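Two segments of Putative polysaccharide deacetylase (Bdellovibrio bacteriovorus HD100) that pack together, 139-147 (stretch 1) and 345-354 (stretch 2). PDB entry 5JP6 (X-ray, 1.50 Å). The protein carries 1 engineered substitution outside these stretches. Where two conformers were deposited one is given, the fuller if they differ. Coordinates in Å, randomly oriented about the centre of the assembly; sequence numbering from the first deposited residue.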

# COMPACT_ATOMS: atom_id res chain seq x y z
N GLN A 139 -16.99 -12.71 -3.95
CA GLN A 139 -16.50 -13.95 -3.40
C GLN A 139 -15.79 -14.63 -4.57
O GLN A 139 -16.38 -15.01 -5.60
CB GLN A 139 -17.61 -14.83 -2.80
CG GLN A 139 -17.10 -16.19 -2.29
CD GLN A 139 -18.23 -17.11 -1.85
OE1 GLN A 139 -18.36 -18.24 -2.34
NE2 GLN A 139 -19.05 -16.63 -0.94
N SER A 140 -14.50 -14.75 -4.41
CA SER A 140 -13.69 -15.39 -5.47
C SER A 140 -14.00 -16.88 -5.46
O SER A 140 -14.73 -17.40 -4.60
CB SER A 140 -12.19 -15.17 -5.25
OG SER A 140 -11.73 -15.99 -4.26
N ARG A 141 -13.42 -17.56 -6.44
CA ARG A 141 -13.56 -18.99 -6.58
C ARG A 141 -12.75 -19.77 -5.57
O ARG A 141 -12.84 -20.99 -5.55
CB ARG A 141 -13.11 -19.39 -7.99
CG ARG A 141 -14.04 -18.86 -9.08
CD ARG A 141 -13.51 -19.14 -10.47
NE ARG A 141 -14.26 -18.35 -11.47
CZ ARG A 141 -13.89 -18.14 -12.73
NH1 ARG A 141 -12.76 -18.65 -13.23
NH2 ARG A 141 -14.66 -17.41 -13.53
N ASN A 142 -11.94 -19.08 -4.75
CA ASN A 142 -11.08 -19.78 -3.78
C ASN A 142 -11.89 -20.46 -2.72
O ASN A 142 -12.66 -19.81 -2.03
CB ASN A 142 -10.08 -18.83 -3.11
CG ASN A 142 -8.96 -18.42 -4.02
OD1 ASN A 142 -8.65 -19.11 -4.98
ND2 ASN A 142 -8.25 -17.28 -3.64
N SER A 143 -11.69 -21.76 -2.57
CA SER A 143 -12.36 -22.54 -1.50
C SER A 143 -11.35 -23.50 -0.90
O SER A 143 -11.56 -24.70 -0.82
CB SER A 143 -13.55 -23.30 -2.03
OG SER A 143 -13.14 -23.88 -3.22
N PHE A 144 -10.26 -22.92 -0.45
CA PHE A 144 -9.24 -23.61 0.35
C PHE A 144 -9.00 -22.74 1.57
O PHE A 144 -9.42 -21.59 1.61
CB PHE A 144 -7.93 -23.87 -0.42
CG PHE A 144 -7.19 -22.63 -0.80
CD1 PHE A 144 -7.44 -21.98 -2.02
CD2 PHE A 144 -6.27 -22.07 0.08
CE1 PHE A 144 -6.79 -20.80 -2.34
CE2 PHE A 144 -5.58 -20.93 -0.26
CZ PHE A 144 -5.82 -20.29 -1.46
N ARG A 145 -8.25 -23.28 2.51
CA ARG A 145 -7.98 -22.57 3.75
C ARG A 145 -6.51 -22.78 4.12
O ARG A 145 -6.08 -23.93 4.28
CB ARG A 145 -8.88 -23.12 4.84
CG ARG A 145 -8.72 -22.52 6.22
CD ARG A 145 -9.68 -23.20 7.19
NE ARG A 145 -9.67 -22.58 8.51
CZ ARG A 145 -8.75 -22.81 9.45
NH1 ARG A 145 -7.73 -23.64 9.22
NH2 ARG A 145 -8.84 -22.19 10.63
N PHE A 146 -5.74 -21.70 4.23
CA PHE A 146 -4.40 -21.79 4.80
C PHE A 146 -4.60 -22.15 6.31
O PHE A 146 -5.50 -21.63 6.98
CB PHE A 146 -3.63 -20.44 4.69
CG PHE A 146 -3.16 -20.09 3.30
CD1 PHE A 146 -2.10 -20.80 2.71
CD2 PHE A 146 -3.72 -19.02 2.57
CE1 PHE A 146 -1.63 -20.45 1.46
CE2 PHE A 146 -3.23 -18.71 1.30
CZ PHE A 146 -2.20 -19.42 0.76
N PRO A 147 -3.72 -23.01 6.85
CA PRO A 147 -3.76 -23.23 8.31
C PRO A 147 -3.41 -21.99 9.08
O PRO A 147 -2.67 -21.12 8.60
CB PRO A 147 -2.69 -24.31 8.55
CG PRO A 147 -1.80 -24.28 7.35
CD PRO A 147 -2.56 -23.66 6.20
N MET A 345 -5.22 -10.22 -5.83
CA MET A 345 -4.97 -10.87 -4.55
C MET A 345 -5.55 -12.30 -4.47
O MET A 345 -4.84 -13.23 -4.03
CB MET A 345 -5.39 -9.98 -3.39
CG MET A 345 -4.91 -10.48 -2.02
SD MET A 345 -3.11 -10.71 -1.89
CE MET A 345 -2.48 -9.12 -2.39
N PRO A 346 -6.82 -12.50 -4.90
CA PRO A 346 -7.30 -13.90 -4.84
C PRO A 346 -6.44 -14.86 -5.67
O PRO A 346 -6.13 -15.96 -5.22
CB PRO A 346 -8.72 -13.79 -5.40
CG PRO A 346 -9.14 -12.39 -5.06
CD PRO A 346 -7.91 -11.54 -5.24
N GLN A 347 -6.01 -14.41 -6.83
CA GLN A 347 -5.22 -15.22 -7.71
C GLN A 347 -3.82 -15.52 -7.08
O GLN A 347 -3.28 -16.65 -7.13
CB GLN A 347 -5.07 -14.54 -9.06
CG GLN A 347 -4.38 -15.43 -10.08
CD GLN A 347 -5.33 -16.39 -10.79
OE1 GLN A 347 -6.24 -15.95 -11.44
NE2 GLN A 347 -5.18 -17.68 -10.59
N PHE A 348 -3.24 -14.50 -6.46
CA PHE A 348 -1.96 -14.61 -5.78
C PHE A 348 -2.02 -15.64 -4.67
O PHE A 348 -1.15 -16.49 -4.53
CB PHE A 348 -1.51 -13.25 -5.24
CG PHE A 348 -0.27 -13.31 -4.41
CD1 PHE A 348 0.95 -13.56 -4.98
CD2 PHE A 348 -0.32 -13.16 -3.02
CE1 PHE A 348 2.11 -13.60 -4.21
CE2 PHE A 348 0.82 -13.24 -2.26
CZ PHE A 348 2.03 -13.45 -2.85
N LEU A 349 -3.06 -15.52 -3.84
CA LEU A 349 -3.24 -16.44 -2.75
C LEU A 349 -3.41 -17.89 -3.22
O LEU A 349 -2.86 -18.80 -2.63
CB LEU A 349 -4.39 -15.97 -1.87
CG LEU A 349 -4.19 -14.61 -1.16
CD1 LEU A 349 -5.50 -14.09 -0.58
CD2 LEU A 349 -3.10 -14.71 -0.12
N ARG A 350 -4.19 -18.08 -4.28
CA ARG A 350 -4.35 -19.41 -4.85
C ARG A 350 -3.02 -19.95 -5.34
O ARG A 350 -2.70 -21.12 -5.10
CB ARG A 350 -5.42 -19.40 -5.95
CG ARG A 350 -5.61 -20.73 -6.69
CD ARG A 350 -5.98 -21.94 -5.83
NE ARG A 350 -5.74 -23.22 -6.52
CZ ARG A 350 -6.59 -23.86 -7.32
NH1 ARG A 350 -7.81 -23.40 -7.56
NH2 ARG A 350 -6.22 -25.01 -7.87
N GLU A 351 -2.22 -19.13 -6.01
CA GLU A 351 -0.90 -19.59 -6.48
C GLU A 351 0.05 -19.90 -5.31
O GLU A 351 0.77 -20.89 -5.40
CB GLU A 351 -0.28 -18.61 -7.45
CG GLU A 351 -0.82 -18.75 -8.85
CD GLU A 351 -0.49 -20.14 -9.41
OE1 GLU A 351 0.71 -20.52 -9.40
OE2 GLU A 351 -1.44 -20.84 -9.81
N LEU A 352 0.06 -19.11 -4.23
CA LEU A 352 0.88 -19.46 -3.04
C LEU A 352 0.49 -20.87 -2.61
O LEU A 352 1.35 -21.72 -2.34
CB LEU A 352 0.68 -18.49 -1.89
CG LEU A 352 1.32 -17.13 -1.96
CD1 LEU A 352 0.99 -16.36 -0.68
CD2 LEU A 352 2.81 -17.22 -2.20
N TYR A 353 -0.81 -21.11 -2.47
CA TYR A 353 -1.30 -22.41 -2.07
C TYR A 353 -0.87 -23.53 -3.04
O TYR A 353 -0.29 -24.55 -2.61
CB TYR A 353 -2.83 -22.36 -1.96
CG TYR A 353 -3.43 -23.64 -1.50
CD1 TYR A 353 -3.43 -23.97 -0.15
CD2 TYR A 353 -4.03 -24.50 -2.39
CE1 TYR A 353 -4.02 -25.13 0.30
CE2 TYR A 353 -4.61 -25.67 -1.95
CZ TYR A 353 -4.59 -25.97 -0.61
OH TYR A 353 -5.18 -27.12 -0.22
N ASN A 354 -1.03 -23.27 -4.34
CA ASN A 354 -0.65 -24.22 -5.38
C ASN A 354 0.84 -24.58 -5.33
O ASN A 354 1.27 -25.74 -5.61
CB ASN A 354 -1.02 -23.74 -6.79
CG ASN A 354 -2.50 -23.75 -7.07
OD1 ASN A 354 -3.29 -24.40 -6.39
ND2 ASN A 354 -2.88 -22.98 -8.11

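What holds the centre of this contact together? Two aromatic rings do much of the work. Phe144 and Tyr353 form an offset stack, with ring centroids 4.2 Å apart and planes inclined by 21°; the closest atoms are Phe144 CD2 and Tyr353 CD1, at 3.4 Å. The offset lets each ring also receive a methylene: Phe144 CB lies 4.1 Å from the centroid of the Tyr353 ring, and Tyr353 CB lies 3.9 Å from that of Phe144, both over the face as CH-pi contacts.

How does Phe146 join in? Its CA-to-CB bond points sideways, but with chi1 in the m well the ring end comes nearer the helix. Phe146 CZ reaches Leu352 CB at 4.0 Å and Tyr353 CB at 4.1 Å, while Phe146 CE2 meets Leu349 CD2 at 4.2 Å. Apolar surfaces thus cover one another beside the stack, with Phe146 also at the edge of the Tyr353 ring.

How do the backbones run to allow this? Stretch 1 has no regular structure, yet it follows the helix of stretch 2 in the same direction: Ser140 CA lies 6.6 Å from Pro346 CA, Asn142 CA 6.8 Å from Arg350 CA, and Phe146 CA 7.6 Å from Tyr353 CA. At the Ser140 end, Ser140 CB rests against Pro346 CB at 3.7 Å.

Where does polar chemistry enter? Asn142 ND2 donates a nearly straight hydrogen bond to Pro346 O, at 3.0 Å and 164°. That carbonyl also accepts the helical bond from Arg350 N, 3.0 Å away, so it serves both stretches. Asn142 OD1, by contrast, lies 3.4 Å from Arg350 CB and is buried without a polar partner. Within stretch 1, Asn142 N donates to Ser140 OG at 3.1 Å, tying the loop backbone to a neighbouring side chain.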